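Local coordinates for protein transcriptional regulator, MarR family (PDB 3CDH) that probably binds DNA as a winged helix-turn-helix dimer of the MarR family and regulates transcription, at the interface of chains A and B. Numbering follows the deposited sequence. Chains: chain A/B, Transcriptional regulator, MarR family.

Contact 1: the interface of chains A and B. Residues chain A 28-29, 32, 118, 121, 125; chain B 16-18, 21, 148.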
loop_
_atom_site.group_PDB
_atom_site.type_symbol
_atom_site.label_atom_id
_atom_site.label_comp_id
_atom_site.label_asym_id
_atom_site.label_seq_id
_atom_site.Cartn_x
_atom_site.Cartn_y
_atom_site.Cartn_z
ATOM N N ALA A 28 7.437 -4.693 -2.124
ATOM C CA ALA A 28 8.711 -4.160 -1.659
ATOM C C ALA A 28 8.796 -4.278 -0.150
ATOM O O ALA A 28 9.851 -4.566 0.395
ATOM C CB ALA A 28 8.889 -2.736 -2.104
ATOM N N SER A 29 7.666 -4.076 0.506
ATOM C CA SER A 29 7.566 -4.113 1.950
ATOM C C SER A 29 7.610 -5.490 2.544
ATOM O O SER A 29 8.115 -5.652 3.630
ATOM C CB SER A 29 6.242 -3.533 2.363
ATOM O OG SER A 29 6.271 -2.161 2.090
ATOM N N PHE A 32 11.032 -6.690 3.994
ATOM C CA PHE A 32 11.316 -6.070 5.268
ATOM C C PHE A 32 10.314 -6.354 6.381
ATOM O O PHE A 32 10.709 -6.479 7.533
ATOM C CB PHE A 32 11.442 -4.575 5.076
ATOM C CG PHE A 32 11.945 -3.884 6.269
ATOM C CD1 PHE A 32 13.167 -4.238 6.812
ATOM C CD2 PHE A 32 11.196 -2.890 6.877
ATOM C CE1 PHE A 32 13.637 -3.616 7.946
ATOM C CE2 PHE A 32 11.663 -2.250 8.006
ATOM C CZ PHE A 32 12.884 -2.621 8.542
ATOM N N ALA A 118 16.361 -1.476 7.598
ATOM C CA ALA A 118 15.632 -0.842 6.516
ATOM C C ALA A 118 16.597 -0.362 5.415
ATOM O O ALA A 118 16.383 -0.702 4.242
ATOM C CB ALA A 118 14.744 0.294 6.995
ATOM N N HIS A 121 18.075 -3.311 3.367
ATOM C CA HIS A 121 17.090 -3.823 2.406
ATOM C C HIS A 121 16.956 -2.839 1.258
ATOM O O HIS A 121 17.055 -3.220 0.095
ATOM C CB HIS A 121 15.740 -4.059 3.095
ATOM C CG HIS A 121 14.590 -4.281 2.157
ATOM N ND1 HIS A 121 13.563 -3.369 2.010
ATOM C CD2 HIS A 121 14.289 -5.320 1.341
ATOM C CE1 HIS A 121 12.689 -3.830 1.136
ATOM N NE2 HIS A 121 13.101 -5.014 0.723
ATOM N N LEU A 125 17.549 -3.368 -2.867
ATOM C CA LEU A 125 16.502 -3.159 -3.878
ATOM C C LEU A 125 16.918 -2.156 -4.959
ATOM O O LEU A 125 16.777 -2.431 -6.181
ATOM C CB LEU A 125 15.207 -2.706 -3.238
ATOM C CG LEU A 125 13.914 -3.414 -3.659
ATOM C CD1 LEU A 125 12.717 -2.580 -3.173
ATOM C CD2 LEU A 125 13.823 -3.682 -5.160
ATOM N N TYR B 16 12.772 7.519 2.111
ATOM C CA TYR B 16 12.831 6.072 2.159
ATOM C C TYR B 16 11.939 5.456 1.085
ATOM O O TYR B 16 10.773 5.835 0.958
ATOM C CB TYR B 16 12.364 5.664 3.530
ATOM C CG TYR B 16 12.286 4.211 3.829
ATOM C CD1 TYR B 16 13.258 3.318 3.386
ATOM C CD2 TYR B 16 11.247 3.725 4.621
ATOM C CE1 TYR B 16 13.177 1.959 3.702
ATOM C CE2 TYR B 16 11.165 2.385 4.944
ATOM C CZ TYR B 16 12.128 1.513 4.487
ATOM O OH TYR B 16 12.032 0.203 4.836
ATOM N N LEU B 17 12.478 4.502 0.316
ATOM C CA LEU B 17 11.739 3.933 -0.810
ATOM C C LEU B 17 10.369 3.391 -0.410
ATOM O O LEU B 17 9.379 3.651 -1.099
ATOM C CB LEU B 17 12.529 2.855 -1.531
ATOM C CG LEU B 17 11.710 2.243 -2.697
ATOM C CD1 LEU B 17 11.449 3.222 -3.832
ATOM C CD2 LEU B 17 12.329 0.957 -3.255
ATOM N N LEU B 18 10.321 2.653 0.701
ATOM C CA LEU B 18 9.091 2.001 1.151
ATOM C C LEU B 18 8.038 3.020 1.580
ATOM O O LEU B 18 6.841 2.849 1.314
ATOM C CB LEU B 18 9.378 0.971 2.243
ATOM C CG LEU B 18 9.591 -0.475 1.743
ATOM C CD1 LEU B 18 10.382 -0.554 0.454
ATOM C CD2 LEU B 18 10.260 -1.333 2.788
ATOM N N LEU B 21 6.792 4.552 -1.706
ATOM C CA LEU B 21 5.834 3.667 -2.369
ATOM C C LEU B 21 4.470 3.704 -1.661
ATOM O O LEU B 21 3.428 3.915 -2.300
ATOM C CB LEU B 21 6.367 2.242 -2.451
ATOM C CG LEU B 21 7.404 1.923 -3.542
ATOM C CD1 LEU B 21 7.975 0.529 -3.361
ATOM C CD2 LEU B 21 6.834 2.067 -4.942
ATOM N N LEU B 148 11.163 -7.468 -8.505
ATOM C CA LEU B 148 10.791 -7.941 -7.177
ATOM C C LEU B 148 10.399 -9.414 -7.206
ATOM O O LEU B 148 10.025 -9.987 -6.184
ATOM C CB LEU B 148 9.644 -7.102 -6.611
ATOM C CG LEU B 148 10.034 -5.777 -5.951
ATOM C CD1 LEU B 148 8.829 -4.855 -5.844
ATOM C CD2 LEU B 148 10.652 -6.020 -4.582
HETATM O O HOH W 1 5.906 0.403 0.574
HETATM O O HOH W 2 13.657 -1.321 3.518
#
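B:Leu18 pushes its isobutyl end between A:Ala28, A:Ser29 and A:His121. This leucine buries 71 Å² against chain A. Its two methyls part company: CD1 lies 3.7 Å from A:Ala28 CB, while CD2 turns to the imidazole and lies 3.9 Å from A:His121 CE1. The histidine and leucine side chains meet at about a right angle. A:Ala28 CB also receives B:Leu21 CD1 at 3.6 Å. Beside them A:Leu125 CD1 touches B:Leu17 CD2 at 3.6 Å, and B:Leu148 adds its CD2 methyl near A:Ala28 and A:Leu125. This is the tight, apolar part.

The polar part is looser and runs through water. One water lies in the plane of both the A:His121 and B:Tyr16 rings. It is 2.6 Å from the phenol oxygen B:Tyr16 OH and also bonds A:His121 ND1 and the carbonyl A:Ala118 O. With CG anti to the backbone N (chi1 178°), B:Tyr16 reaches this water and rests its OH 3.5 Å from A:Ala118 CB. A second water joins the hydroxyl A:Ser29 OG to B:Leu18 O.

In the MarR-type helical dimer interface, the start of helix 17-38 of chain B, with B:Tyr16 just before it and B:Leu148 from just past helix 137-147, meets helices 17-38 and 105-128 of chain A.

Contact 2: the interface of chains A and B. Residues chain A 24, 129, 134, 137, 141; chain B 17, 21, 140-141, 144.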
loop_
_atom_site.group_PDB
_atom_site.type_symbol
_atom_site.label_atom_id
_atom_site.label_comp_id
_atom_site.label_asym_id
_atom_site.label_seq_id
_atom_site.Cartn_x
_atom_site.Cartn_y
_atom_site.Cartn_z
ATOM N N SER A 24 3.370 -2.995 -5.936
ATOM C CA SER A 24 4.771 -2.616 -5.733
ATOM C C SER A 24 5.050 -2.399 -4.270
ATOM O O SER A 24 5.970 -3.016 -3.713
ATOM C CB SER A 24 5.103 -1.316 -6.431
ATOM O OG SER A 24 4.896 -1.452 -7.806
ATOM N N LEU A 129 17.772 -2.221 -9.142
ATOM C CA LEU A 129 17.032 -1.404 -10.075
ATOM C C LEU A 129 17.934 -0.510 -10.907
ATOM O O LEU A 129 17.459 0.216 -11.778
ATOM C CB LEU A 129 16.062 -0.516 -9.311
ATOM C CG LEU A 129 14.977 -1.179 -8.486
ATOM C CD1 LEU A 129 13.976 -0.106 -8.047
ATOM C CD2 LEU A 129 14.262 -2.248 -9.257
ATOM N N ALA A 134 13.636 1.551 -13.853
ATOM C CA ALA A 134 13.173 1.899 -12.532
ATOM C C ALA A 134 14.292 2.548 -11.743
ATOM O O ALA A 134 14.153 2.775 -10.553
ATOM C CB ALA A 134 12.617 0.667 -11.795
ATOM N N ILE A 137 13.457 5.571 -9.505
ATOM C CA ILE A 137 12.148 5.370 -8.892
ATOM C C ILE A 137 11.786 6.369 -7.791
ATOM O O ILE A 137 10.680 6.937 -7.793
ATOM C CB ILE A 137 11.919 3.924 -8.415
ATOM C CG1 ILE A 137 10.441 3.740 -8.059
ATOM C CG2 ILE A 137 12.883 3.534 -7.308
ATOM C CD1 ILE A 137 10.068 2.336 -7.854
ATOM N N LEU A 141 8.504 8.777 -7.860
ATOM C CA LEU A 141 7.534 8.821 -6.787
ATOM C C LEU A 141 7.425 10.221 -6.156
ATOM O O LEU A 141 6.298 10.699 -5.915
ATOM C CB LEU A 141 7.831 7.774 -5.727
ATOM C CG LEU A 141 7.824 6.345 -6.236
ATOM C CD1 LEU A 141 8.253 5.349 -5.171
ATOM C CD2 LEU A 141 6.467 5.977 -6.771
ATOM N N LEU B 17 12.478 4.502 0.316
ATOM C CA LEU B 17 11.739 3.933 -0.810
ATOM C C LEU B 17 10.369 3.391 -0.410
ATOM O O LEU B 17 9.379 3.651 -1.099
ATOM C CB LEU B 17 12.529 2.855 -1.531
ATOM C CG LEU B 17 11.710 2.243 -2.697
ATOM C CD1 LEU B 17 11.449 3.222 -3.832
ATOM C CD2 LEU B 17 12.329 0.957 -3.255
ATOM N N LEU B 21 6.792 4.552 -1.706
ATOM C CA LEU B 21 5.834 3.667 -2.369
ATOM C C LEU B 21 4.470 3.704 -1.661
ATOM O O LEU B 21 3.428 3.915 -2.300
ATOM C CB LEU B 21 6.367 2.242 -2.451
ATOM C CG LEU B 21 7.404 1.923 -3.542
ATOM C CD1 LEU B 21 7.975 0.529 -3.361
ATOM C CD2 LEU B 21 6.834 2.067 -4.942
ATOM N N VAL B 140 7.792 2.127 -15.053
ATOM C CA VAL B 140 8.688 2.116 -13.936
ATOM C C VAL B 140 8.241 1.047 -12.952
ATOM O O VAL B 140 9.055 0.204 -12.537
ATOM C CB VAL B 140 8.743 3.507 -13.280
ATOM C CG1 VAL B 140 9.426 3.460 -11.910
ATOM C CG2 VAL B 140 9.461 4.488 -14.203
ATOM N N LEU B 141 6.946 1.060 -12.614
ATOM C CA LEU B 141 6.401 0.157 -11.599
ATOM C C LEU B 141 6.397 -1.276 -12.114
ATOM O O LEU B 141 6.742 -2.212 -11.379
ATOM C CB LEU B 141 5.012 0.615 -11.129
ATOM C CG LEU B 141 4.887 2.002 -10.494
ATOM C CD1 LEU B 141 3.428 2.359 -10.317
ATOM C CD2 LEU B 141 5.621 2.077 -9.172
ATOM N N LEU B 144 9.720 -2.467 -11.654
ATOM C CA LEU B 144 9.923 -2.758 -10.246
ATOM C C LEU B 144 9.393 -4.149 -9.867
ATOM O O LEU B 144 10.139 -4.969 -9.283
ATOM C CB LEU B 144 9.329 -1.661 -9.362
ATOM C CG LEU B 144 9.244 -1.929 -7.857
ATOM C CD1 LEU B 144 10.600 -2.266 -7.241
ATOM C CD2 LEU B 144 8.610 -0.740 -7.157
#
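A:Ile137 and B:Leu144 meet almost at a right angle at the centre of an apolar patch. A:Ile137 begins helix 137-147 of chain A and hides 59 Å² against chain B. Its branches serve different partners. The CD1 methyl lies 3.5 Å from B:Leu144 CD2. The CG2 methyl turns the other way and lies 3.8 Å from B:Leu17 CD1. CG1, anti to the backbone N (chi1 -168°), carries CD1 out to the leucine and passes 4.0 Å from B:Val140 CG1.

A:Ser24 follows with 39 Å² buried. It contributes carbon as much as its hydroxyl: its CB packs 3.6 Å from B:Leu144 CD2. The oxygen OG faces the methyls B:Leu144 CD2 and B:Leu141 CD2.

B:Leu144 buries 32 Å² and ties these two residues together. Its CD2 methyl sits between A:Ile137 and A:Ser24, while CD1 faces the isobutyl end of A:Leu129. At one margin A:Ala134, in the 3-10 helix 133-136, sets its methyl against the backbone carbonyl of B:Val140.

No direct polar bond joins the chains in this patch, so hydrophobic fit carries it. The C-terminal helices of both subunits thereby help to hold the dimer. On the other flank A:Leu141 CD1 lies 3.6 Å from B:Leu21 CD2 and also faces the backbone nitrogen of B:Leu21.

Contact 3: the interface of chains A and B. Residues chain A 21, 141-142, 144-145, 148; chain B 20, 23-24, 27.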
loop_
_atom_site.group_PDB
_atom_site.type_symbol
_atom_site.label_atom_id
_atom_site.label_comp_id
_atom_site.label_asym_id
_atom_site.label_seq_id
_atom_site.Cartn_x
_atom_site.Cartn_y
_atom_site.Cartn_z
ATOM N N LEU A 21 0.769 0.516 -8.253
ATOM C CA LEU A 21 1.300 1.156 -7.042
ATOM C C LEU A 21 1.114 0.268 -5.823
ATOM O O LEU A 21 2.073 -0.044 -5.141
ATOM C CB LEU A 21 0.664 2.512 -6.807
ATOM C CG LEU A 21 1.199 3.624 -7.691
ATOM C CD1 LEU A 21 0.230 4.748 -7.674
ATOM C CD2 LEU A 21 2.562 4.097 -7.212
ATOM N N LEU A 141 8.504 8.777 -7.860
ATOM C CA LEU A 141 7.534 8.821 -6.787
ATOM C C LEU A 141 7.425 10.221 -6.156
ATOM O O LEU A 141 6.298 10.699 -5.915
ATOM C CB LEU A 141 7.831 7.774 -5.727
ATOM C CG LEU A 141 7.824 6.345 -6.236
ATOM C CD1 LEU A 141 8.253 5.349 -5.171
ATOM C CD2 LEU A 141 6.467 5.977 -6.771
ATOM N N ARG A 142 8.547 10.902 -5.903
ATOM C CA ARG A 142 8.452 12.202 -5.231
ATOM C C ARG A 142 7.826 13.244 -6.156
ATOM O O ARG A 142 7.265 14.229 -5.675
ATOM C CB ARG A 142 9.796 12.694 -4.681
ATOM C CG ARG A 142 9.826 12.937 -3.154
ATOM C CD ARG A 142 9.168 14.244 -2.654
ATOM N NE ARG A 142 8.005 14.036 -1.770
ATOM C CZ ARG A 142 8.009 13.492 -0.535
ATOM N NH1 ARG A 142 9.109 13.031 0.044
ATOM N NH2 ARG A 142 6.877 13.393 0.138
ATOM N N LEU A 144 5.348 12.268 -8.391
ATOM C CA LEU A 144 3.951 11.871 -8.337
ATOM C C LEU A 144 3.313 12.484 -7.096
ATOM O O LEU A 144 2.242 13.123 -7.175
ATOM C CB LEU A 144 3.828 10.347 -8.322
ATOM C CG LEU A 144 2.508 9.734 -7.873
ATOM C CD1 LEU A 144 1.405 10.126 -8.809
ATOM C CD2 LEU A 144 2.617 8.229 -7.782
ATOM N N LEU A 145 3.989 12.310 -5.958
ATOM C CA LEU A 145 3.534 12.886 -4.691
ATOM C C LEU A 145 3.357 14.406 -4.761
ATOM O O LEU A 145 2.394 14.940 -4.212
ATOM C CB LEU A 145 4.473 12.508 -3.547
ATOM C CG LEU A 145 4.325 11.106 -2.970
ATOM C CD1 LEU A 145 5.381 10.923 -1.937
ATOM C CD2 LEU A 145 2.964 10.889 -2.345
ATOM N N LEU A 148 0.235 15.089 -6.772
ATOM C CA LEU A 148 -0.935 14.782 -5.970
ATOM C C LEU A 148 -1.236 15.783 -4.854
ATOM O O LEU A 148 -2.227 15.632 -4.171
ATOM C CB LEU A 148 -0.853 13.372 -5.396
ATOM C CG LEU A 148 -1.062 12.255 -6.413
ATOM C CD1 LEU A 148 -0.718 10.898 -5.831
ATOM C CD2 LEU A 148 -2.481 12.262 -6.892
ATOM N N LEU B 20 7.933 6.139 0.299
ATOM C CA LEU B 20 7.512 6.766 -0.936
ATOM C C LEU B 20 6.544 5.865 -1.682
ATOM O O LEU B 20 5.549 6.354 -2.222
ATOM C CB LEU B 20 8.697 7.094 -1.800
ATOM C CG LEU B 20 9.580 8.209 -1.248
ATOM C CD1 LEU B 20 10.865 8.221 -2.038
ATOM C CD2 LEU B 20 8.910 9.559 -1.275
ATOM N N ALA B 23 3.055 5.815 0.569
ATOM C CA ALA B 23 2.374 7.101 0.510
ATOM C C ALA B 23 1.760 7.336 -0.876
ATOM O O ALA B 23 0.583 7.725 -0.989
ATOM C CB ALA B 23 3.324 8.222 0.870
ATOM N N SER B 24 2.538 7.089 -1.921
ATOM C CA SER B 24 2.047 7.221 -3.285
ATOM C C SER B 24 0.789 6.418 -3.515
ATOM O O SER B 24 -0.200 6.920 -4.056
ATOM C CB SER B 24 3.079 6.709 -4.257
ATOM O OG SER B 24 4.184 7.563 -4.216
ATOM N N GLU B 27 -2.090 8.041 -1.597
ATOM C CA GLU B 27 -2.582 9.308 -2.134
ATOM C C GLU B 27 -3.151 9.163 -3.525
ATOM O O GLU B 27 -4.093 9.857 -3.888
ATOM C CB GLU B 27 -1.510 10.377 -2.104
ATOM C CG GLU B 27 -1.309 10.855 -0.707
ATOM C CD GLU B 27 -0.283 11.950 -0.572
ATOM O OE1 GLU B 27 -0.093 12.756 -1.516
ATOM O OE2 GLU B 27 0.330 12.017 0.517
#
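A:Leu145 lies against one side of helix 17-38 of chain B, spanning B:Leu20, B:Ser24 and B:Glu27. Its CD1 methyl meets B:Leu20 CD2 at 3.8 Å, the two side chains slanting across each other. Its CD2 methyl points to the carboxylate and lies 3.7 Å from B:Glu27 OE1, with the side chains at about a right angle. A:Leu148 instead runs antiparallel to B:Glu27, with CD1 3.8 Å from B:Glu27 CB.

B:Leu20 also sets CD2 over one face of the A:Arg142 guanidinium, near its rim and 3.7 Å from NH1. The bend of the arginine at chi2 and chi3 brings that group back over the leucine. Its charge does not contact B:Glu27.

The hydroxyl of B:Ser24 stands beside its own backbone N (chi1 -67°) and bonds B:Leu20 O within the helix, OG to O 2.7 Å. Its outer surroundings are carbon: A:Leu145 CG, A:Leu141 CD2 and A:Leu144 CD2. An alanine here removes the hydroxyl, which would probably leave B:Leu20 O without this mate and open a small gap beside A:Leu141 and A:Leu145.

Here helix 137-147 of chain A and the residue that follows it pack on helix 17-38 of chain B, in the helical dimerisation region.

Contact 4: the interface of chains A and B. Residues chain A 32, 46, 50-51, 53, 115, 118-119; chain B 12-13, 16.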
loop_
_atom_site.group_PDB
_atom_site.type_symbol
_atom_site.label_atom_id
_atom_site.label_comp_id
_atom_site.label_asym_id
_atom_site.label_seq_id
_atom_site.Cartn_x
_atom_site.Cartn_y
_atom_site.Cartn_z
ATOM N N PHE A 32 11.032 -6.690 3.994
ATOM C CA PHE A 32 11.316 -6.070 5.268
ATOM C C PHE A 32 10.314 -6.354 6.381
ATOM O O PHE A 32 10.709 -6.479 7.533
ATOM C CB PHE A 32 11.442 -4.575 5.076
ATOM C CG PHE A 32 11.945 -3.884 6.269
ATOM C CD1 PHE A 32 13.167 -4.238 6.812
ATOM C CD2 PHE A 32 11.196 -2.890 6.877
ATOM C CE1 PHE A 32 13.637 -3.616 7.946
ATOM C CE2 PHE A 32 11.663 -2.250 8.006
ATOM C CZ PHE A 32 12.884 -2.621 8.542
ATOM N N TRP A 46 7.047 0.123 14.047
ATOM C CA TRP A 46 8.247 0.311 13.265
ATOM C C TRP A 46 8.184 1.707 12.654
ATOM O O TRP A 46 9.146 2.497 12.757
ATOM C CB TRP A 46 8.396 -0.789 12.213
ATOM C CG TRP A 46 8.862 -0.252 10.893
ATOM C CD1 TRP A 46 8.126 -0.164 9.728
ATOM C CD2 TRP A 46 10.153 0.295 10.589
ATOM N NE1 TRP A 46 8.881 0.409 8.730
ATOM C CE2 TRP A 46 10.130 0.694 9.227
ATOM C CE3 TRP A 46 11.326 0.484 11.332
ATOM C CZ2 TRP A 46 11.241 1.274 8.596
ATOM C CZ3 TRP A 46 12.426 1.062 10.705
ATOM C CH2 TRP A 46 12.369 1.455 9.350
ATOM N N ALA A 50 10.901 4.673 12.913
ATOM C CA ALA A 50 11.436 5.242 11.683
ATOM C C ALA A 50 11.322 6.761 11.695
ATOM O O ALA A 50 12.257 7.446 11.278
ATOM C CB ALA A 50 10.710 4.672 10.495
ATOM N N CYS A 51 10.194 7.292 12.169
ATOM C CA CYS A 51 9.993 8.732 12.120
ATOM C C CYS A 51 10.869 9.400 13.122
ATOM O O CYS A 51 11.301 10.522 12.917
ATOM C CB CYS A 51 8.556 9.113 12.445
ATOM S SG CYS A 51 7.385 8.661 11.121
ATOM N N VAL A 53 13.800 8.382 14.551
ATOM C CA VAL A 53 15.245 8.145 14.531
ATOM C C VAL A 53 16.074 9.400 14.241
ATOM O O VAL A 53 17.182 9.533 14.750
ATOM C CB VAL A 53 15.631 7.006 13.566
ATOM C CG1 VAL A 53 15.722 7.499 12.135
ATOM C CG2 VAL A 53 16.911 6.346 14.019
ATOM N N VAL A 115 16.247 0.707 11.649
ATOM C CA VAL A 115 16.480 1.566 10.508
ATOM C C VAL A 115 17.717 1.092 9.741
ATOM O O VAL A 115 17.709 1.060 8.501
ATOM C CB VAL A 115 16.547 3.027 10.879
ATOM C CG1 VAL A 115 17.046 3.850 9.690
ATOM C CG2 VAL A 115 15.173 3.496 11.274
ATOM N N ALA A 118 16.361 -1.476 7.598
ATOM C CA ALA A 118 15.632 -0.842 6.516
ATOM C C ALA A 118 16.597 -0.362 5.415
ATOM O O ALA A 118 16.383 -0.702 4.242
ATOM C CB ALA A 118 14.744 0.294 6.995
ATOM N N ARG A 119 17.629 0.415 5.791
ATOM C CA ARG A 119 18.531 1.019 4.809
ATOM C C ARG A 119 19.342 -0.084 4.062
ATOM O O ARG A 119 19.690 0.086 2.885
ATOM C CB ARG A 119 19.427 2.159 5.395
ATOM C CG ARG A 119 18.738 3.347 6.186
ATOM C CD ARG A 119 19.576 4.697 6.267
ATOM N NE ARG A 119 19.544 5.377 7.593
ATOM C CZ ARG A 119 19.311 6.683 7.854
ATOM N NH1 ARG A 119 19.076 7.569 6.881
ATOM N NH2 ARG A 119 19.315 7.113 9.117
ATOM N N PHE B 12 15.149 10.461 7.267
ATOM C CA PHE B 12 15.043 9.113 6.749
ATOM C C PHE B 12 13.690 8.802 6.085
ATOM O O PHE B 12 13.649 8.417 4.924
ATOM C CB PHE B 12 15.383 8.080 7.821
ATOM C CG PHE B 12 14.990 6.681 7.460
ATOM C CD1 PHE B 12 15.629 6.004 6.409
ATOM C CD2 PHE B 12 13.965 6.040 8.137
ATOM C CE1 PHE B 12 15.244 4.694 6.038
ATOM C CE2 PHE B 12 13.573 4.740 7.780
ATOM C CZ PHE B 12 14.223 4.062 6.715
ATOM N N VAL B 13 12.582 8.966 6.806
ATOM C CA VAL B 13 11.293 8.623 6.248
ATOM C C VAL B 13 11.054 9.353 4.907
ATOM O O VAL B 13 10.700 8.737 3.891
ATOM C CB VAL B 13 10.175 8.847 7.263
ATOM C CG1 VAL B 13 8.826 8.567 6.661
ATOM C CG2 VAL B 13 10.370 7.924 8.445
ATOM N N TYR B 16 12.772 7.519 2.111
ATOM C CA TYR B 16 12.831 6.072 2.159
ATOM C C TYR B 16 11.939 5.456 1.085
ATOM O O TYR B 16 10.773 5.835 0.958
ATOM C CB TYR B 16 12.364 5.664 3.530
ATOM C CG TYR B 16 12.286 4.211 3.829
ATOM C CD1 TYR B 16 13.258 3.318 3.386
ATOM C CD2 TYR B 16 11.247 3.725 4.621
ATOM C CE1 TYR B 16 13.177 1.959 3.702
ATOM C CE2 TYR B 16 11.165 2.385 4.944
ATOM C CZ TYR B 16 12.128 1.513 4.487
ATOM O OH TYR B 16 12.032 0.203 4.836
HETATM O O HOH W 3 12.840 9.668 9.655
HETATM O O HOH W 4 13.657 -1.321 3.518
#
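The short N-terminal helix 12-15 of chain B inserts its B:Phe12 between helices 43-52 and 105-128 of chain A. B:Phe12 buries 104 Å². With CG anti to the backbone N (chi1 166°), its ring reaches into chain A. A:Val115 CG1 sits over the middle of one face, 3.9 Å from the centroid, in a CH-pi contact. B:Tyr16 CB lies on the opposite face, nearer the rim. A:Arg119 runs past in the opposite direction, with its CG 3.7 Å from B:Phe12 CE1. Its guanidinium is tilted 58° from the ring and has B:Phe12 CD1 over one face. A:Ala118 CB and A:Trp46 CH2 meet the far end of the ring. An alanine in place of B:Phe12 would probably open a gap among A:Trp46, A:Val115 and A:Ala118, and leave the A:Arg119 chain freer to move.

The indole of A:Trp46 is held between A:Phe32 CE2 on one face and A:Ala50 CB on the other. Its in-plane edge meets B:Tyr16, CZ2 to CE2 at 3.8 Å.

B:Val13 packs CG2 against the backbone of A:Ala50. A water links B:Val13 to A:Ala50. It accepts from the amide B:Val13 N, 169° at the hydrogen. The same water lies 2.8 Å from the carbonyl A:Ala50 O.

Contacts 1 to 4 form one continuous interface, and its two-fold symmetry repeats each with the chains exchanged. Contact 1 is central: its C-alpha centre lies about 9 Å from that of contact 2 and 10 Å from that of contact 4. It shares B:Leu17 and B:Leu21 with contact 2, and A:Phe32, A:Ala118 and B:Tyr16 with contact 4. Contact 3 shares A:Leu141 with contact 2, their C-alpha centres about 10 Å apart. Those of contacts 3 and 4 are about 17 Å apart. Helix 17-38 of chain B runs through contacts 1, 2 and 3, and B:Tyr16 just before it ties it to contact 4. These shared elements probably help fix the subunits' placement.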